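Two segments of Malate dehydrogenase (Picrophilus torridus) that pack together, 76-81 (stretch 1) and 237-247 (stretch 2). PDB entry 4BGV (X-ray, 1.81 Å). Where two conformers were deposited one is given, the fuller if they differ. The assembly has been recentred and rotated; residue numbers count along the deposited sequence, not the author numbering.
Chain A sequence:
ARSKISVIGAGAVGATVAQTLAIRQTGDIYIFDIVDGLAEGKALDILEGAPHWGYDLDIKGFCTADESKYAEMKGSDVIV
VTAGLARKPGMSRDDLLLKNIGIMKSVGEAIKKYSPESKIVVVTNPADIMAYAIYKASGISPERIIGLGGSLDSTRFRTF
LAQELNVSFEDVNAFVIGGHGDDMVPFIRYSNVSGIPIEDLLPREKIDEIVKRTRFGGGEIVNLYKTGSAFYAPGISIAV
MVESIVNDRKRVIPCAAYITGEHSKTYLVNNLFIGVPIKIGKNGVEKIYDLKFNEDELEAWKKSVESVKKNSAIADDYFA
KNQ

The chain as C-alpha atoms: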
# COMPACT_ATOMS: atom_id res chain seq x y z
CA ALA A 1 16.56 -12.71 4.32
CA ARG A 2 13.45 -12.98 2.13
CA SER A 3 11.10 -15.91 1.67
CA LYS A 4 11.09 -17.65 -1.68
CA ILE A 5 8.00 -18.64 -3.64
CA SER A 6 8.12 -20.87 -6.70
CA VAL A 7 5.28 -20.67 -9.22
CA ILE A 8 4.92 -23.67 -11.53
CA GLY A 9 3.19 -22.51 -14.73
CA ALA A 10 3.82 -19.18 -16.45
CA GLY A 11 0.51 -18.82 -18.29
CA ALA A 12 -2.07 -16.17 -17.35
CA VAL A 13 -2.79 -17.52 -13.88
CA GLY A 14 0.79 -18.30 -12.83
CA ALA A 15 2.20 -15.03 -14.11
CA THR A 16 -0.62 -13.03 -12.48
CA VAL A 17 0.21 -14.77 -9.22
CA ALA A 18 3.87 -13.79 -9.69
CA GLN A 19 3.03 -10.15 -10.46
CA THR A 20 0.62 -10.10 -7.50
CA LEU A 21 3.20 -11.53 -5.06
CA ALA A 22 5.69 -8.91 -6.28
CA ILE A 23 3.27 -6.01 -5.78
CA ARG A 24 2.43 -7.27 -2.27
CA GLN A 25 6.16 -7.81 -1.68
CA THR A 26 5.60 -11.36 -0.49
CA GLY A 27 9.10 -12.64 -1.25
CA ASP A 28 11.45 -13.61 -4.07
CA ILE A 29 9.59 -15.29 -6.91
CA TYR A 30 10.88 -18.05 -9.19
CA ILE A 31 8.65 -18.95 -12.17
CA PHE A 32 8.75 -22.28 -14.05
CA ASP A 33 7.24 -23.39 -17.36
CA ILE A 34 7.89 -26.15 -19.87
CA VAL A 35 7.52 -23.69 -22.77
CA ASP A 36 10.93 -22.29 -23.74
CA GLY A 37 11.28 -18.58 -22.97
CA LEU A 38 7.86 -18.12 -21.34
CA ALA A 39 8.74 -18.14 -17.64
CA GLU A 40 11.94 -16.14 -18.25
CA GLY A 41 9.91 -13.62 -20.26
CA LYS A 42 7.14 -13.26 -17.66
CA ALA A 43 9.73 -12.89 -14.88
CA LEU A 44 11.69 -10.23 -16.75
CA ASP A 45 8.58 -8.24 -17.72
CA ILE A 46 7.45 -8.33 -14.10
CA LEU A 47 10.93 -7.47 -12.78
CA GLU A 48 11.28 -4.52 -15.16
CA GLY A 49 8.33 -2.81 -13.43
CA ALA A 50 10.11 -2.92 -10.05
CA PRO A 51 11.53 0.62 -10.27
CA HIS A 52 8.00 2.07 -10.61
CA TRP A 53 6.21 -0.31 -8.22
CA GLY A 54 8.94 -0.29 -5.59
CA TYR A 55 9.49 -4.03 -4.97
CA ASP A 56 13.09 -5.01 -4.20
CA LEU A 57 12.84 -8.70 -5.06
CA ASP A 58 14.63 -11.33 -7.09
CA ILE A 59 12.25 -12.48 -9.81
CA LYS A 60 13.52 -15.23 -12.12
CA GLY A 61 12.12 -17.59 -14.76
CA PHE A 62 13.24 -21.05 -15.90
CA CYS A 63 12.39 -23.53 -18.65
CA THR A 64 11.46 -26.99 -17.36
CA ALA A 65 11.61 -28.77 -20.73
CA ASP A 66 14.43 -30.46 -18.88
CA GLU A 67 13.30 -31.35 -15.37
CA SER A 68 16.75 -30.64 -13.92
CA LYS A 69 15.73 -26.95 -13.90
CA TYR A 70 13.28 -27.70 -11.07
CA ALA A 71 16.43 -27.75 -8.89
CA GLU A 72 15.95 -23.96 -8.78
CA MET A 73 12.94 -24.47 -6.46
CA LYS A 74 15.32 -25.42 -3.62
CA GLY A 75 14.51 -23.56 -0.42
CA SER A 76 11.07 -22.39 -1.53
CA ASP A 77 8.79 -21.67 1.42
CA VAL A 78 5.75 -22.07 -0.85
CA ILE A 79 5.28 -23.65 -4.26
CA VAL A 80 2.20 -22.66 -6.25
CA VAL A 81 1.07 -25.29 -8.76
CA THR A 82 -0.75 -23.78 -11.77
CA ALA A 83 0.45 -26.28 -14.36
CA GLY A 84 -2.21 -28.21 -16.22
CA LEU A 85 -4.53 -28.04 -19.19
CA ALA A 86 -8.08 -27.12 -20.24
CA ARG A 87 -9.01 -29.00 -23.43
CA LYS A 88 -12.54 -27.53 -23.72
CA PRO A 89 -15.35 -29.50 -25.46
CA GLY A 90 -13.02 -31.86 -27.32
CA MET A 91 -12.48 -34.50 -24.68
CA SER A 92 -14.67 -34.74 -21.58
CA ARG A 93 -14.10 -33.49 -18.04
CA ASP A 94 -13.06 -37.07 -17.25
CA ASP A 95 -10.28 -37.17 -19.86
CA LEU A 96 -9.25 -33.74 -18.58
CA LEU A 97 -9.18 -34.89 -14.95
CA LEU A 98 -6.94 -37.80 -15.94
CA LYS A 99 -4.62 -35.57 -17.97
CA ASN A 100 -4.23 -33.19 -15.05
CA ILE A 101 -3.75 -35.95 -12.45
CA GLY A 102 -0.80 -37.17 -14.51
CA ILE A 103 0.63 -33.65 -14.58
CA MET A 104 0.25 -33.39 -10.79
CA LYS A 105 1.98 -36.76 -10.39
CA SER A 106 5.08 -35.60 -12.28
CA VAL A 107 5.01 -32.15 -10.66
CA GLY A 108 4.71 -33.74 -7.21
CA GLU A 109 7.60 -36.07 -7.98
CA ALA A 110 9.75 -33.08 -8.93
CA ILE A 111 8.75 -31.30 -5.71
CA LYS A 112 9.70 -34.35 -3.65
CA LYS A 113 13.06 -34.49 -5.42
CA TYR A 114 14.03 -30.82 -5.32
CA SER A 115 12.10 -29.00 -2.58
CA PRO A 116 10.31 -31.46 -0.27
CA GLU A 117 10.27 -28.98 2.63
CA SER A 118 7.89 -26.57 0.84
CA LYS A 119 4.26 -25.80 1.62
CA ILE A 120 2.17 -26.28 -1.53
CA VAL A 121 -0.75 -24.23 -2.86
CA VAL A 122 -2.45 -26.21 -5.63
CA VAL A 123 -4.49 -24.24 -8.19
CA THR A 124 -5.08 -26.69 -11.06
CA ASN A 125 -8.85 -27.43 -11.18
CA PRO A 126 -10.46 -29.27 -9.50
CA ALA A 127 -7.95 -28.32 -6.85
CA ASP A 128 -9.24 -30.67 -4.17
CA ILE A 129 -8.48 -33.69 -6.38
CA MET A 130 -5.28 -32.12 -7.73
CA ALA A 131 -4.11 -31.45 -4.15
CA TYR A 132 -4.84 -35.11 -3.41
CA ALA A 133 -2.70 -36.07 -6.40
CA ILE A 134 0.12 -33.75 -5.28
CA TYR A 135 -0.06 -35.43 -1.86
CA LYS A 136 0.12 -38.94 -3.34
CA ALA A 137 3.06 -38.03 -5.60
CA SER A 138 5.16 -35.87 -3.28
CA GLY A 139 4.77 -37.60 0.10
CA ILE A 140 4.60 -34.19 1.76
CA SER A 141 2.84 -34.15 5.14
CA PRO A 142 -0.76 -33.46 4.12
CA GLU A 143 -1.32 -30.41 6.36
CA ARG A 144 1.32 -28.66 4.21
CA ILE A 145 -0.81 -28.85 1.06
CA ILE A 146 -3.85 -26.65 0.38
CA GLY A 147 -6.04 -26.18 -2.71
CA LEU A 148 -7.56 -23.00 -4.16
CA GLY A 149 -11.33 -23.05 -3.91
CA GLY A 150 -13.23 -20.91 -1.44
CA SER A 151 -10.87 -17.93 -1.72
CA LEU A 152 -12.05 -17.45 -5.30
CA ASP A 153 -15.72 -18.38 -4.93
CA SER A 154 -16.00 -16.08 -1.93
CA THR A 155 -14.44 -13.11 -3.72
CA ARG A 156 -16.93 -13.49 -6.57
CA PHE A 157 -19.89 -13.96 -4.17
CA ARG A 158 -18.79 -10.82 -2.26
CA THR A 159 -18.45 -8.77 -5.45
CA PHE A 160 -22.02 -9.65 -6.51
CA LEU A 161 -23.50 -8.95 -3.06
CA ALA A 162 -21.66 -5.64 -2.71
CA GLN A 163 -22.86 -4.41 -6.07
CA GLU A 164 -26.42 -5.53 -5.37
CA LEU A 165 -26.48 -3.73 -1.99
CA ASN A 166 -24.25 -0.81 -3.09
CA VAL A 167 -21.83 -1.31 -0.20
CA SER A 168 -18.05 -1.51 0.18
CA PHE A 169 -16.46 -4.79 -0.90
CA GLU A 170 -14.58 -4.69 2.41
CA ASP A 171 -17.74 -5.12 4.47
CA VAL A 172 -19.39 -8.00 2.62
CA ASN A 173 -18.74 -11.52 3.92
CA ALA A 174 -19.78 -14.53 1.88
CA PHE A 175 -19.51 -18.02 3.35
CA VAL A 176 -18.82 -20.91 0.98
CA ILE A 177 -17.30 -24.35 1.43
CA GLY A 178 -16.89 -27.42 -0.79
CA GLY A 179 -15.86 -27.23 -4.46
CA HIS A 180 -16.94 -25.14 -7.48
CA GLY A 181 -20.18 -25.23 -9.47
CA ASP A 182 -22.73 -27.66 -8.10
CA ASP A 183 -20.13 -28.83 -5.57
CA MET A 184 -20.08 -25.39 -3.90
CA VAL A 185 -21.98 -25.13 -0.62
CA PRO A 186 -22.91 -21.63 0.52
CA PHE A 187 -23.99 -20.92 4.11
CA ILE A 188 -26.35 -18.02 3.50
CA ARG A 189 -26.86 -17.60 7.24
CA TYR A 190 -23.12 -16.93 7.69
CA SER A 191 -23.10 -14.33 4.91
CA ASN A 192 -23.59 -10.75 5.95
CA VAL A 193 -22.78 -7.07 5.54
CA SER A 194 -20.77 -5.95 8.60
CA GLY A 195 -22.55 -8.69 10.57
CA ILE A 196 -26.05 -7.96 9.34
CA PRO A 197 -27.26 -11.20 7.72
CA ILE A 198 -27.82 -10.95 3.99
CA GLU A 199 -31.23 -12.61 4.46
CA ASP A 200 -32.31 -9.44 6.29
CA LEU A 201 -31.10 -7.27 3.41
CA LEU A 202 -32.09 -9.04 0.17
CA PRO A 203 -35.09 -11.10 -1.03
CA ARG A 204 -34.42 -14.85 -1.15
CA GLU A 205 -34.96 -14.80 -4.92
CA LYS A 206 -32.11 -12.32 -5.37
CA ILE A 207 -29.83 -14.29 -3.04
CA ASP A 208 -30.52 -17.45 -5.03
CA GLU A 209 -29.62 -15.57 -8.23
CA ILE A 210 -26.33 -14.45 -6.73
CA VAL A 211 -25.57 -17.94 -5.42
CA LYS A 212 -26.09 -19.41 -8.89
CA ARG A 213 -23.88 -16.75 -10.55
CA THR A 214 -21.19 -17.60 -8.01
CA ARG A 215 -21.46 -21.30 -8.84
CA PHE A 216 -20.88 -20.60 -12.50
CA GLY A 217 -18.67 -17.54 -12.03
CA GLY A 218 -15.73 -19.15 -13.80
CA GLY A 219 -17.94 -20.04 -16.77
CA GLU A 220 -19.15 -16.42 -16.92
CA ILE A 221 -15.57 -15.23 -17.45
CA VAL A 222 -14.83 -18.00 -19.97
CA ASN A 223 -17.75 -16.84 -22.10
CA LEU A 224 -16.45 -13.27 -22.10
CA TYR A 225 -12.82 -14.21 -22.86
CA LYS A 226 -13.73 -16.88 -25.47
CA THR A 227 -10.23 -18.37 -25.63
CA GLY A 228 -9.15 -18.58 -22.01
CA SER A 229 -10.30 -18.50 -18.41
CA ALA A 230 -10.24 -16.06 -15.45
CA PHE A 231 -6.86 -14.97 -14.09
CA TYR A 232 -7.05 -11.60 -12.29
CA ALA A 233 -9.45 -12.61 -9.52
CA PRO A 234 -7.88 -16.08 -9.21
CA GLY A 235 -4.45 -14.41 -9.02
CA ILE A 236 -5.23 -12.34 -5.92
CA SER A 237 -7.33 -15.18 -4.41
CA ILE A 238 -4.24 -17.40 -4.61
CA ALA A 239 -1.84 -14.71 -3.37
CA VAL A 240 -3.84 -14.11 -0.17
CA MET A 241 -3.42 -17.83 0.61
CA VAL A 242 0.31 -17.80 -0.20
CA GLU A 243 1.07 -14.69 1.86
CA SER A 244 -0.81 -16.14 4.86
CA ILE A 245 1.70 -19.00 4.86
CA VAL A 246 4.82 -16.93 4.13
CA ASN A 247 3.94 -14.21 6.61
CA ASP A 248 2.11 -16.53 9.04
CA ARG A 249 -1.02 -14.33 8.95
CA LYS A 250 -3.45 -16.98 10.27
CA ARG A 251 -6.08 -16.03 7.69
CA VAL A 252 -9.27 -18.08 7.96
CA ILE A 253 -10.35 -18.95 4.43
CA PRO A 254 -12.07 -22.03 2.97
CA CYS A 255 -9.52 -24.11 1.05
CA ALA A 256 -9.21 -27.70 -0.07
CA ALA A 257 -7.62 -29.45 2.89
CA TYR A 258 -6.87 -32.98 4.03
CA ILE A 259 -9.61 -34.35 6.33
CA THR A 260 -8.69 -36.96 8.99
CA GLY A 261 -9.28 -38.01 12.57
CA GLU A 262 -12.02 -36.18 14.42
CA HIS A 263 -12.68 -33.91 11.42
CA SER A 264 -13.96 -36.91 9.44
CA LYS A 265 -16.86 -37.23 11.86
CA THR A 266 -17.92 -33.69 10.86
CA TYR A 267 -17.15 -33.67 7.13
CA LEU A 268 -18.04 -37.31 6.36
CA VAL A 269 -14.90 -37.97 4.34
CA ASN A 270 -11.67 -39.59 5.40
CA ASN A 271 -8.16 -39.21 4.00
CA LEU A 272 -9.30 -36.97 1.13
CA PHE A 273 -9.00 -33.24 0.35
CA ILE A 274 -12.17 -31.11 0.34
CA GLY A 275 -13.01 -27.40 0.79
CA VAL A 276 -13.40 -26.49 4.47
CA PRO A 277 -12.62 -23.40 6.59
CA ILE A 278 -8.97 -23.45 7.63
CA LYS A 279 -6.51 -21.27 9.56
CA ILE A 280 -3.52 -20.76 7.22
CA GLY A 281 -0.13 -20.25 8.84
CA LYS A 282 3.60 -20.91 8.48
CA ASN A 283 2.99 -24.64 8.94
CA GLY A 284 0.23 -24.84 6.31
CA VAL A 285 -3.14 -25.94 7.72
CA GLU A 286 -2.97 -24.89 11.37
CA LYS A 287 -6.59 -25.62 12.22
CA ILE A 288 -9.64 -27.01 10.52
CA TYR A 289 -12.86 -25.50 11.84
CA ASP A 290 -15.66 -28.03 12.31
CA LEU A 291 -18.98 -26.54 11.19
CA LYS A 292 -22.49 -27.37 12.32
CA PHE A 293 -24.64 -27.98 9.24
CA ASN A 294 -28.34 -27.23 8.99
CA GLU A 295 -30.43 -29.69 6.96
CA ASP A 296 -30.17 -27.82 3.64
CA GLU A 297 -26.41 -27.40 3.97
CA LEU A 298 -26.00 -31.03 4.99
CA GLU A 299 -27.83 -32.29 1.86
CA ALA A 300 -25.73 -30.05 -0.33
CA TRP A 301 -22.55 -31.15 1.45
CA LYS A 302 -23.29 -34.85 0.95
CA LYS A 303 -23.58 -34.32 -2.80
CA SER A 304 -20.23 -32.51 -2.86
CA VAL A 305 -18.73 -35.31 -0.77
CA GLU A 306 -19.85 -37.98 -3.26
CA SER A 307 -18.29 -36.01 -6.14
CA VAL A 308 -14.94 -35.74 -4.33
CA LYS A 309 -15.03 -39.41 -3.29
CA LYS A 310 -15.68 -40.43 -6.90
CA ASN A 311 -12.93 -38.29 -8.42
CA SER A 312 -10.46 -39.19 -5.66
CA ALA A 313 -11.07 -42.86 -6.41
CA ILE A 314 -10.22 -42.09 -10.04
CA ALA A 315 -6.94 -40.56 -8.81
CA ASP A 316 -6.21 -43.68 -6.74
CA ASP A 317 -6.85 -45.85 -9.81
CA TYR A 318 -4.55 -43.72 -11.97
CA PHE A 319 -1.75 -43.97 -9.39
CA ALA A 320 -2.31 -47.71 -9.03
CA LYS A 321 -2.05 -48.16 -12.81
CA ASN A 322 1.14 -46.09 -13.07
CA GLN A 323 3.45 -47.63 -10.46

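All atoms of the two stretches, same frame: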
# COMPACT_ATOMS: atom_id res chain seq x y z
N SER A 76 12.32 -23.11 -1.40
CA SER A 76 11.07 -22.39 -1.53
C SER A 76 10.22 -22.60 -0.28
O SER A 76 10.04 -23.73 0.17
CB SER A 76 10.28 -22.87 -2.76
OG SER A 76 10.93 -22.51 -3.98
N ASP A 77 9.69 -21.53 0.29
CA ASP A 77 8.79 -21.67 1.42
C ASP A 77 7.44 -22.18 0.93
O ASP A 77 6.80 -23.01 1.59
CB ASP A 77 8.61 -20.34 2.15
CG ASP A 77 7.84 -20.49 3.45
OD1 ASP A 77 8.14 -21.43 4.22
OD2 ASP A 77 6.94 -19.66 3.71
N VAL A 78 7.01 -21.68 -0.23
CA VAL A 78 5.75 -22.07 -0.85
C VAL A 78 5.98 -22.34 -2.33
O VAL A 78 6.73 -21.62 -2.98
CB VAL A 78 4.66 -20.98 -0.68
CG1 VAL A 78 3.40 -21.33 -1.47
CG2 VAL A 78 4.34 -20.79 0.80
N ILE A 79 5.35 -23.40 -2.83
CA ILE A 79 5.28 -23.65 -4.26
C ILE A 79 3.82 -23.59 -4.69
O ILE A 79 2.96 -24.24 -4.09
CB ILE A 79 5.84 -25.05 -4.59
CG1 ILE A 79 7.30 -25.13 -4.15
CG2 ILE A 79 5.68 -25.37 -6.10
CD1 ILE A 79 7.91 -26.52 -4.31
N VAL A 80 3.54 -22.81 -5.72
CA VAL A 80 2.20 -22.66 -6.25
C VAL A 80 2.11 -23.47 -7.54
O VAL A 80 2.86 -23.21 -8.49
CB VAL A 80 1.90 -21.17 -6.57
CG1 VAL A 80 0.47 -21.01 -7.06
CG2 VAL A 80 2.15 -20.29 -5.34
N VAL A 81 1.20 -24.44 -7.58
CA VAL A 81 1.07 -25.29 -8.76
C VAL A 81 -0.07 -24.82 -9.66
O VAL A 81 -1.25 -24.97 -9.32
CB VAL A 81 0.87 -26.77 -8.35
CG1 VAL A 81 0.76 -27.68 -9.59
CG2 VAL A 81 2.01 -27.23 -7.46
N SER A 237 -6.77 -14.17 -5.31
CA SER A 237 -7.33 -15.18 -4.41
C SER A 237 -6.26 -16.19 -3.96
O SER A 237 -6.23 -16.63 -2.82
CB SER A 237 -8.50 -15.93 -5.08
OG SER A 237 -9.54 -15.02 -5.39
N ILE A 238 -5.35 -16.50 -4.88
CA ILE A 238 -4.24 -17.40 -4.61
C ILE A 238 -3.19 -16.69 -3.75
O ILE A 238 -2.70 -17.26 -2.76
CB ILE A 238 -3.61 -17.85 -5.93
CG1 ILE A 238 -4.59 -18.72 -6.73
CG2 ILE A 238 -2.28 -18.57 -5.68
CD1 ILE A 238 -4.24 -18.76 -8.22
N ALA A 239 -2.86 -15.46 -4.12
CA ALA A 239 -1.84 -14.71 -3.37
C ALA A 239 -2.21 -14.51 -1.90
O ALA A 239 -1.34 -14.56 -1.03
CB ALA A 239 -1.56 -13.37 -4.04
N VAL A 240 -3.49 -14.28 -1.59
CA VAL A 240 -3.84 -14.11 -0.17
C VAL A 240 -3.58 -15.40 0.62
O VAL A 240 -3.23 -15.35 1.79
CB VAL A 240 -5.28 -13.56 0.06
CG1 VAL A 240 -5.42 -12.16 -0.53
CG2 VAL A 240 -6.33 -14.51 -0.49
N MET A 241 -3.75 -16.55 -0.03
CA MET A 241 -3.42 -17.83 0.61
C MET A 241 -1.90 -17.97 0.79
O MET A 241 -1.44 -18.33 1.87
CB MET A 241 -3.91 -19.01 -0.23
CG MET A 241 -5.43 -19.15 -0.25
SD MET A 241 -6.02 -20.23 -1.59
CE MET A 241 -5.39 -21.84 -1.09
N VAL A 242 -1.15 -17.67 -0.26
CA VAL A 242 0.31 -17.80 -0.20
C VAL A 242 0.92 -16.89 0.87
O VAL A 242 1.78 -17.31 1.67
CB VAL A 242 0.95 -17.47 -1.57
CG1 VAL A 242 2.49 -17.47 -1.46
CG2 VAL A 242 0.46 -18.45 -2.65
N GLU A 243 0.48 -15.63 0.91
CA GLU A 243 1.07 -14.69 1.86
C GLU A 243 0.69 -15.06 3.31
O GLU A 243 1.44 -14.76 4.25
CB GLU A 243 0.68 -13.24 1.52
CG GLU A 243 -0.74 -12.89 1.90
CD GLU A 243 -1.16 -11.51 1.44
OE1 GLU A 243 -0.41 -10.86 0.67
OE2 GLU A 243 -2.25 -11.07 1.85
N SER A 244 -0.45 -15.72 3.50
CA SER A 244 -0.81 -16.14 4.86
C SER A 244 0.17 -17.20 5.36
O SER A 244 0.46 -17.26 6.56
CB SER A 244 -2.26 -16.67 4.94
OG SER A 244 -2.67 -16.81 6.30
N ILE A 245 0.66 -18.04 4.47
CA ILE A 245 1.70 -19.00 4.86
C ILE A 245 3.04 -18.31 5.10
O ILE A 245 3.64 -18.42 6.19
CB ILE A 245 1.92 -20.09 3.78
CG1 ILE A 245 0.61 -20.84 3.53
CG2 ILE A 245 3.02 -21.08 4.21
CD1 ILE A 245 0.70 -21.86 2.40
N VAL A 246 3.51 -17.58 4.09
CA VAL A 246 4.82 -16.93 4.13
C VAL A 246 4.94 -15.98 5.32
O VAL A 246 5.96 -15.96 6.03
CB VAL A 246 5.10 -16.17 2.81
CG1 VAL A 246 6.34 -15.29 2.92
CG2 VAL A 246 5.25 -17.17 1.66
N ASN A 247 3.90 -15.20 5.54
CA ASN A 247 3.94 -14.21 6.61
C ASN A 247 3.15 -14.64 7.84
O ASN A 247 2.88 -13.82 8.72
CB ASN A 247 3.46 -12.86 6.06
CG ASN A 247 4.44 -12.29 5.05
OD1 ASN A 247 5.65 -12.48 5.20
ND2 ASN A 247 3.93 -11.61 4.03
O HOH W 1 6.10 -19.88 6.19

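How do the two backbones lie against each other? Residues 78-81 form a strand, and residues 237-246 belong to a helix that begins earlier in the chain. Their axes come within 9.6 Å, and their N-to-C directions differ by 162°, so the two run nearly antiparallel. The register follows from this: the CA of Asp-77 lies 6.8 Å from the CA of Val-246, and the CA of Val-78 lies 6.9 Å from the CA of Val-242, so that moving forward along the strand means moving back along the helix. No direct hydrogen bond joins the two stretches. The helix meets its own backbone needs, for example through Val-242 N to Ile-238 O at 3.0 Å and Val-246 N to Val-242 O at 3.0 Å, and the contact with the strand is made mainly by side chains.

Which side chains does each backbone offer to the contact? Side chains alternate along an extended strand, and here Val-78 and Val-80 point toward the helix while Ile-79, between them, points away and takes no part. On the helix, Ile-238, Val-242 and Ile-245 point toward the strand and Val-246 sideways to it. Their spacing of four, three and one residues gathers them on one side of the helix. Ala-239 and Glu-243 point away, and neither contributes to the contact.

How do the apolar groups fit together? Val-78 gives up the largest area, 69 Å², and touches three helix residues. CG2 of Val-78 lies 3.7 Å from CG2 of Ile-245 and 3.8 Å from CG2 of Val-246, while CG1 of Val-78 lies 4.0 Å from CG1 of Val-242. Val-80 divides its contacts, with its CG2 3.7 Å from CG2 of Val-242 and its CG1 3.9 Å from CG2 of Ile-238. Val-242 therefore meets both strand valines. These are van der Waals distances, and all six apolar residues are buried. Short, branched side chains suit the place: they fill the space between the backbones with methyl groups and leave no polar side-chain atom there in need of a partner.

What happens where the apolar packing gives way to a charged residue? Asp-77 is partly exposed; its CA-to-CB bond points toward the helix stretch, with chi1 in the t rotamer, and OD2 reaches Val-246. OD2 of Asp-77 comes within 3.5 Å of CA of Val-246 and 3.6 Å of CG2 of Val-246, so the carboxylate packs against carbon while keeping access to solvent. A water then links the stretches, donating to OD2 of Asp-77 at 2.6 Å and to the backbone O of Ile-245 at 2.9 Å. Two acceptors that could not bond to each other are thus joined by one donor molecule. Altogether the contact buries 280 Å², counting both sides, most of it from the apolar residues.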